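Local coordinates for protein 6-phospho-beta-d glycosidase (Streptococcus pyogenes, PDB 5FOO) that probably hydrolyses 6-phosphorylated beta-glucosides as a glycoside hydrolase of family 1, and here binds 6-phosphocyclophellitol in its sugar pocket, at residues A13-H27 with Y73-F86. The protein carries 1 engineered substitution. Residues are numbered along the deposited sequence; the frame is centred on the assembly and turned at random.
Sequences ATSGPQSEGRFAKQH and YRTSIQWTRLIDDF. With JAZ (6-phosphocyclophellitol), chain G; PO4 (phosphate ion), chain M.
R81 reaches the carbonyl of F23 in the turn of residues 22-25 and the carboxylate of E20 with the edge of its guanidinium. NH1 and NH2 both donate to F23 O, the bond from NH1 lying in the carbonyl plane (2.9 Å), while NE forms a salt bridge to E20 OE1 at 2.8 Å. K25 CB lies over one guanidinium face, 3.4 Å above its plane. E20 OE1 is gripped twice: Q78 NE2 meets it at 2.7 Å from the face of the carboxylate opposite to R81 NE. The other oxygen, OE2, accepts from a water that also donates to S76 O, and OE2 also hydrogen-bonds Y99 OH of helix 93-108. The Q78 amide is used at both ends, because its OE1 takes the ammonium of K25 (NZ to OE1 2.8 Å) as well as N29; a bend at chi3 (74°) turns K25 NZ that way, and D32 supplies its counter-charge.

Toward the sugar, just past the parallel bridge of A13 with R74 in the TIM barrel, T14 N donates to R74 O, and S76 OG accepts from G16 N at 2.8 Å as helix 16-19 begins. S15, at the N-cap, accepts a weak capping bond from Q18 N, and its OG donates to Q18 OE1, orienting the amide whose NE2 bonds O15 of 6-phosphocyclophellitol (3.0 Å).

At the far end Q26 NE2 meets D84 OD1 almost straight (177°). F86 CZ lies over the centre of one face of the H27 ring, and Q26 CG near the rim of the other; H27 NE2 donates to D84 O. H27 may be protonated in this crystal, where a phosphate probably from the crystallisation liquor takes ND1, whereas the buried E20 carboxylate, met by R81, Q78 and Y99, is probably kept ionised.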
loop_
_atom_site.group_PDB
_atom_site.type_symbol
_atom_site.label_atom_id
_atom_site.label_comp_id
_atom_site.label_asym_id
_atom_site.label_seq_id
_atom_site.Cartn_x
_atom_site.Cartn_y
_atom_site.Cartn_z
ATOM N N ALA A 13 3.944 -7.556 4.935
ATOM C CA ALA A 13 2.716 -6.955 4.583
ATOM C C ALA A 13 1.950 -7.783 3.503
ATOM O O ALA A 13 2.545 -8.343 2.565
ATOM C CB ALA A 13 3.004 -5.586 4.041
ATOM N N THR A 14 0.623 -7.756 3.658
ATOM C CA THR A 14 -0.385 -8.307 2.759
ATOM C C THR A 14 -1.636 -7.401 2.869
ATOM O O THR A 14 -1.567 -6.312 3.469
ATOM C CB THR A 14 -0.630 -9.804 3.058
ATOM O OG1 THR A 14 -1.421 -10.390 2.046
ATOM C CG2 THR A 14 -1.294 -10.057 4.427
ATOM N N SER A 15 -2.732 -7.834 2.254
ATOM C CA SER A 15 -4.006 -7.172 2.355
ATOM C C SER A 15 -5.118 -8.224 2.440
ATOM O O SER A 15 -4.915 -9.390 2.093
ATOM C CB SER A 15 -4.198 -6.267 1.146
ATOM O OG SER A 15 -4.406 -7.021 -0.012
ATOM N N GLY A 16 -6.276 -7.844 2.948
ATOM C CA GLY A 16 -7.448 -8.750 3.023
ATOM C C GLY A 16 -7.783 -9.365 1.631
ATOM O O GLY A 16 -7.934 -10.591 1.493
ATOM N N PRO A 17 -7.896 -8.518 0.604
ATOM C CA PRO A 17 -8.282 -9.032 -0.708
ATOM C C PRO A 17 -7.256 -9.999 -1.326
ATOM O O PRO A 17 -7.645 -10.928 -2.025
ATOM C CB PRO A 17 -8.442 -7.761 -1.550
ATOM C CG PRO A 17 -8.715 -6.675 -0.569
ATOM C CD PRO A 17 -7.887 -7.048 0.636
ATOM N N GLN A 18 -5.971 -9.804 -1.071
ATOM C CA GLN A 18 -4.952 -10.582 -1.719
ATOM C C GLN A 18 -4.682 -11.886 -0.979
ATOM O O GLN A 18 -4.088 -12.784 -1.558
ATOM C CB GLN A 18 -3.695 -9.783 -1.844
ATOM C CG GLN A 18 -3.890 -8.546 -2.689
ATOM C CD GLN A 18 -2.658 -7.700 -2.769
ATOM O OE1 GLN A 18 -2.494 -6.732 -1.997
ATOM N NE2 GLN A 18 -1.791 -8.005 -3.753
ATOM N N SER A 19 -5.118 -12.006 0.293
ATOM C CA SER A 19 -4.801 -13.159 1.070
ATOM C C SER A 19 -6.024 -13.986 1.478
ATOM O O SER A 19 -5.911 -15.197 1.576
ATOM C CB SER A 19 -4.007 -12.712 2.314
ATOM O OG SER A 19 -4.803 -11.842 3.130
ATOM N N GLU A 20 -7.161 -13.345 1.767
ATOM C CA GLU A 20 -8.245 -14.022 2.500
ATOM C C GLU A 20 -8.988 -15.082 1.725
ATOM O O GLU A 20 -9.255 -16.172 2.246
ATOM C CB GLU A 20 -9.297 -13.023 2.977
ATOM C CG GLU A 20 -8.893 -12.156 4.172
ATOM C CD GLU A 20 -9.857 -11.013 4.461
ATOM O OE1 GLU A 20 -11.017 -11.061 3.924
ATOM O OE2 GLU A 20 -9.491 -10.091 5.268
ATOM N N GLY A 21 -9.350 -14.743 0.489
ATOM C CA GLY A 21 -10.411 -15.485 -0.219
ATOM C C GLY A 21 -11.754 -14.846 0.098
ATOM O O GLY A 21 -11.857 -14.056 1.033
ATOM N N ARG A 22 -12.768 -15.162 -0.704
ATOM C CA ARG A 22 -14.112 -14.620 -0.532
ATOM C C ARG A 22 -14.998 -15.479 0.361
ATOM O O ARG A 22 -16.163 -15.187 0.513
ATOM C CB ARG A 22 -14.758 -14.437 -1.875
ATOM C CG ARG A 22 -14.074 -13.315 -2.674
ATOM C CD ARG A 22 -14.835 -13.054 -4.005
ATOM N NE ARG A 22 -16.252 -12.759 -3.807
ATOM C CZ ARG A 22 -17.207 -12.726 -4.748
ATOM N NH1 ARG A 22 -16.975 -12.946 -6.059
ATOM N NH2 ARG A 22 -18.444 -12.487 -4.374
ATOM N N PHE A 23 -14.416 -16.492 0.997
ATOM C CA PHE A 23 -15.126 -17.361 1.890
ATOM C C PHE A 23 -15.876 -16.521 2.868
ATOM O O PHE A 23 -15.244 -15.695 3.465
ATOM C CB PHE A 23 -14.159 -18.219 2.669
ATOM C CG PHE A 23 -13.301 -19.078 1.803
ATOM C CD1 PHE A 23 -13.792 -20.244 1.277
ATOM C CD2 PHE A 23 -11.963 -18.714 1.535
ATOM C CE1 PHE A 23 -12.984 -21.046 0.477
ATOM C CE2 PHE A 23 -11.164 -19.522 0.755
ATOM C CZ PHE A 23 -11.676 -20.681 0.234
ATOM N N ALA A 24 -17.201 -16.761 2.999
ATOM C CA ALA A 24 -18.136 -16.023 3.884
ATOM C C ALA A 24 -18.133 -14.481 3.812
ATOM O O ALA A 24 -18.426 -13.817 4.813
ATOM C CB ALA A 24 -17.956 -16.453 5.321
ATOM N N LYS A 25 -17.822 -13.918 2.650
ATOM C CA LYS A 25 -17.702 -12.494 2.538
ATOM C C LYS A 25 -18.944 -12.005 1.893
ATOM O O LYS A 25 -19.229 -12.383 0.763
ATOM C CB LYS A 25 -16.430 -12.058 1.761
ATOM C CG LYS A 25 -16.031 -10.608 2.009
ATOM C CD LYS A 25 -14.710 -10.220 1.350
ATOM C CE LYS A 25 -14.901 -10.060 -0.154
ATOM N NZ LYS A 25 -13.723 -9.582 -0.920
ATOM N N GLN A 26 -19.638 -11.097 2.563
ATOM C CA GLN A 26 -20.980 -10.725 2.163
ATOM C C GLN A 26 -21.017 -9.977 0.831
ATOM O O GLN A 26 -21.972 -10.127 0.062
ATOM C CB GLN A 26 -21.632 -9.901 3.275
ATOM C CG GLN A 26 -23.050 -9.476 3.000
ATOM C CD GLN A 26 -23.728 -8.745 4.171
ATOM O OE1 GLN A 26 -23.302 -8.740 5.320
ATOM N NE2 GLN A 26 -24.815 -8.131 3.857
ATOM N N HIS A 27 -20.043 -9.118 0.563
ATOM C CA HIS A 27 -20.185 -8.207 -0.571
ATOM C C HIS A 27 -18.995 -8.392 -1.440
ATOM O O HIS A 27 -17.948 -8.860 -0.984
ATOM C CB HIS A 27 -20.206 -6.710 -0.110
ATOM C CG HIS A 27 -21.276 -6.337 0.884
ATOM N ND1 HIS A 27 -22.572 -6.026 0.512
ATOM C CD2 HIS A 27 -21.220 -6.122 2.222
ATOM C CE1 HIS A 27 -23.280 -5.673 1.570
ATOM N NE2 HIS A 27 -22.497 -5.770 2.634
ATOM N N TYR A 73 2.887 -7.679 11.745
ATOM C CA TYR A 73 2.177 -8.191 10.552
ATOM C C TYR A 73 1.165 -7.122 10.141
ATOM O O TYR A 73 0.310 -6.774 10.943
ATOM C CB TYR A 73 1.434 -9.483 10.878
ATOM C CG TYR A 73 0.614 -10.169 9.785
ATOM C CD1 TYR A 73 1.211 -10.959 8.804
ATOM C CD2 TYR A 73 -0.777 -10.052 9.742
ATOM C CE1 TYR A 73 0.428 -11.660 7.838
ATOM C CE2 TYR A 73 -1.543 -10.711 8.792
ATOM C CZ TYR A 73 -0.943 -11.518 7.827
ATOM O OH TYR A 73 -1.752 -12.173 6.887
ATOM N N ARG A 74 1.260 -6.644 8.888
ATOM C CA ARG A 74 0.275 -5.709 8.325
ATOM C C ARG A 74 -0.634 -6.403 7.334
ATOM O O ARG A 74 -0.173 -7.060 6.395
ATOM C CB ARG A 74 0.956 -4.514 7.682
ATOM C CG ARG A 74 -0.007 -3.372 7.321
ATOM C CD ARG A 74 -0.307 -3.252 5.829
ATOM N NE ARG A 74 0.868 -2.900 5.025
ATOM C CZ ARG A 74 0.810 -2.542 3.721
ATOM N NH1 ARG A 74 -0.359 -2.474 3.047
ATOM N NH2 ARG A 74 1.905 -2.187 3.088
ATOM N N THR A 75 -1.920 -6.325 7.611
ATOM C CA THR A 75 -2.936 -6.679 6.654
ATOM C C THR A 75 -4.040 -5.588 6.600
ATOM O O THR A 75 -3.893 -4.521 7.134
ATOM C CB THR A 75 -3.512 -8.091 6.954
ATOM O OG1 THR A 75 -4.227 -8.592 5.804
ATOM C CG2 THR A 75 -4.414 -8.107 8.172
ATOM N N SER A 76 -5.131 -5.856 5.910
ATOM C CA SER A 76 -6.214 -4.919 5.844
ATOM C C SER A 76 -7.496 -5.591 6.226
ATOM O O SER A 76 -7.650 -6.809 6.109
ATOM C CB SER A 76 -6.309 -4.263 4.458
ATOM O OG SER A 76 -6.832 -5.148 3.473
ATOM N N ILE A 77 -8.401 -4.762 6.752
ATOM C CA ILE A 77 -9.807 -5.144 6.996
ATOM C C ILE A 77 -10.582 -4.690 5.755
ATOM O O ILE A 77 -10.462 -3.514 5.319
ATOM C CB ILE A 77 -10.374 -4.466 8.278
ATOM C CG1 ILE A 77 -9.666 -4.962 9.552
ATOM C CG2 ILE A 77 -11.876 -4.652 8.412
ATOM C CD1 ILE A 77 -10.041 -4.201 10.834
ATOM N N GLN A 78 -11.360 -5.622 5.214
ATOM C CA GLN A 78 -12.267 -5.380 4.060
ATOM C C GLN A 78 -13.579 -4.852 4.509
ATOM O O GLN A 78 -14.284 -5.538 5.196
ATOM C CB GLN A 78 -12.503 -6.636 3.251
ATOM C CG GLN A 78 -11.220 -7.140 2.571
ATOM C CD GLN A 78 -11.499 -8.164 1.467
ATOM O OE1 GLN A 78 -11.962 -7.819 0.397
ATOM N NE2 GLN A 78 -11.192 -9.421 1.738
ATOM N N TRP A 79 -13.888 -3.624 4.089
ATOM C CA TRP A 79 -15.192 -3.032 4.172
ATOM C C TRP A 79 -16.289 -4.020 3.706
ATOM O O TRP A 79 -17.368 -4.132 4.333
ATOM C CB TRP A 79 -15.144 -1.793 3.268
ATOM C CG TRP A 79 -16.189 -0.783 3.445
ATOM C CD1 TRP A 79 -17.320 -0.880 4.200
ATOM C CD2 TRP A 79 -16.217 0.526 2.820
ATOM N NE1 TRP A 79 -18.068 0.275 4.083
ATOM C CE2 TRP A 79 -17.408 1.159 3.250
ATOM C CE3 TRP A 79 -15.343 1.221 1.931
ATOM C CZ2 TRP A 79 -17.762 2.430 2.822
ATOM C CZ3 TRP A 79 -15.690 2.472 1.523
ATOM C CH2 TRP A 79 -16.907 3.070 1.950
ATOM N N THR A 80 -15.997 -4.743 2.625
ATOM C CA THR A 80 -16.924 -5.689 2.047
ATOM C C THR A 80 -17.140 -6.946 2.891
ATOM O O THR A 80 -18.110 -7.629 2.658
ATOM C CB THR A 80 -16.461 -6.144 0.639
ATOM O OG1 THR A 80 -15.120 -6.692 0.688
ATOM C CG2 THR A 80 -16.560 -5.000 -0.329
ATOM N N ARG A 81 -16.269 -7.230 3.873
ATOM C CA ARG A 81 -16.473 -8.353 4.842
ATOM C C ARG A 81 -17.086 -7.878 6.149
ATOM O O ARG A 81 -17.938 -8.540 6.681
ATOM C CB ARG A 81 -15.132 -9.055 5.155
ATOM C CG ARG A 81 -15.268 -10.219 6.100
ATOM C CD ARG A 81 -13.974 -10.929 6.315
ATOM N NE ARG A 81 -13.438 -11.565 5.131
ATOM C CZ ARG A 81 -13.902 -12.654 4.543
ATOM N NH1 ARG A 81 -14.942 -13.266 4.994
ATOM N NH2 ARG A 81 -13.271 -13.148 3.443
ATOM N N LEU A 82 -16.615 -6.761 6.684
ATOM C CA LEU A 82 -17.046 -6.322 8.037
ATOM C C LEU A 82 -18.464 -5.743 8.080
ATOM O O LEU A 82 -19.163 -5.893 9.079
ATOM C CB LEU A 82 -16.100 -5.296 8.618
ATOM C CG LEU A 82 -16.353 -4.899 10.092
ATOM C CD1 LEU A 82 -16.428 -6.146 11.017
ATOM C CD2 LEU A 82 -15.233 -3.967 10.532
ATOM N N ILE A 83 -18.880 -5.068 7.009
ATOM C CA ILE A 83 -20.112 -4.331 7.022
ATOM C C ILE A 83 -21.248 -5.026 6.297
ATOM O O ILE A 83 -21.076 -5.598 5.233
ATOM C CB ILE A 83 -19.885 -2.904 6.480
ATOM C CG1 ILE A 83 -18.893 -2.133 7.347
ATOM C CG2 ILE A 83 -21.222 -2.148 6.380
ATOM C CD1 ILE A 83 -19.257 -2.010 8.841
ATOM N N ASP A 84 -22.423 -4.990 6.910
ATOM C CA ASP A 84 -23.601 -5.600 6.366
ATOM C C ASP A 84 -24.307 -4.520 5.516
ATOM O O ASP A 84 -24.266 -4.573 4.298
ATOM C CB ASP A 84 -24.468 -6.150 7.511
ATOM C CG ASP A 84 -25.858 -6.639 7.045
ATOM O OD1 ASP A 84 -26.190 -6.680 5.847
ATOM O OD2 ASP A 84 -26.659 -6.950 7.909
ATOM N N ASP A 85 -24.862 -3.493 6.158
ATOM C CA ASP A 85 -25.604 -2.458 5.454
ATOM C C ASP A 85 -24.619 -1.283 5.439
ATOM O O ASP A 85 -24.251 -0.765 6.483
ATOM C CB ASP A 85 -26.923 -2.185 6.222
ATOM C CG ASP A 85 -27.671 -0.912 5.756
ATOM O OD1 ASP A 85 -27.162 -0.102 4.960
ATOM O OD2 ASP A 85 -28.799 -0.709 6.273
ATOM N N PHE A 86 -24.163 -0.906 4.257
ATOM C CA PHE A 86 -23.201 0.167 4.092
ATOM C C PHE A 86 -23.694 1.531 4.545
ATOM O O PHE A 86 -22.898 2.324 5.015
ATOM C CB PHE A 86 -22.747 0.301 2.644
ATOM C CG PHE A 86 -22.003 -0.876 2.122
ATOM C CD1 PHE A 86 -20.854 -1.317 2.733
ATOM C CD2 PHE A 86 -22.413 -1.506 0.976
ATOM C CE1 PHE A 86 -20.160 -2.399 2.239
ATOM C CE2 PHE A 86 -21.707 -2.588 0.462
ATOM C CZ PHE A 86 -20.570 -3.032 1.094
HETATM C C2 JAZ G . 1.044 -5.443 -4.668
HETATM C C3 JAZ G . 0.591 -4.742 -3.369
HETATM C C4 JAZ G . 0.911 -3.252 -3.422
HETATM C C5 JAZ G . 2.394 -2.981 -3.636
HETATM C C6 JAZ G . 2.907 -3.747 -4.836
HETATM C C7 JAZ G . 2.550 -5.232 -4.781
HETATM C C8 JAZ G . 3.195 -6.028 -5.913
HETATM O O9 JAZ G . 2.665 -5.528 -7.137
HETATM P P10 JAZ G . 2.517 -6.515 -8.373
HETATM O O11 JAZ G . 1.893 -5.669 -9.426
HETATM O O12 JAZ G . 1.880 -7.782 -7.979
HETATM O O13 JAZ G . 3.884 -6.903 -8.733
HETATM O O14 JAZ G . 2.435 -3.129 -6.041
HETATM O O15 JAZ G . 0.809 -6.853 -4.595
HETATM O O16 JAZ G . -0.802 -4.909 -3.282
HETATM O O17 JAZ G . 0.461 -2.616 -2.239
HETATM P P PO4 M . -22.715 -6.718 -3.467
HETATM O O1 PO4 M . -23.205 -5.938 -4.683
HETATM O O2 PO4 M . -23.688 -7.725 -2.898
HETATM O O3 PO4 M . -22.551 -5.635 -2.314
HETATM O O4 PO4 M . -21.575 -7.531 -3.927
HETATM O O HOH W 1 -2.933 -3.671 3.306
HETATM O O HOH W 2 -4.089 -11.346 5.941
HETATM O O HOH W 3 -7.147 -9.637 6.234
HETATM O O HOH W 4 -11.678 -11.648 -0.299
HETATM O O HOH W 5 -16.717 -13.219 7.096
HETATM O O HOH W 6 -18.903 -10.741 5.433
#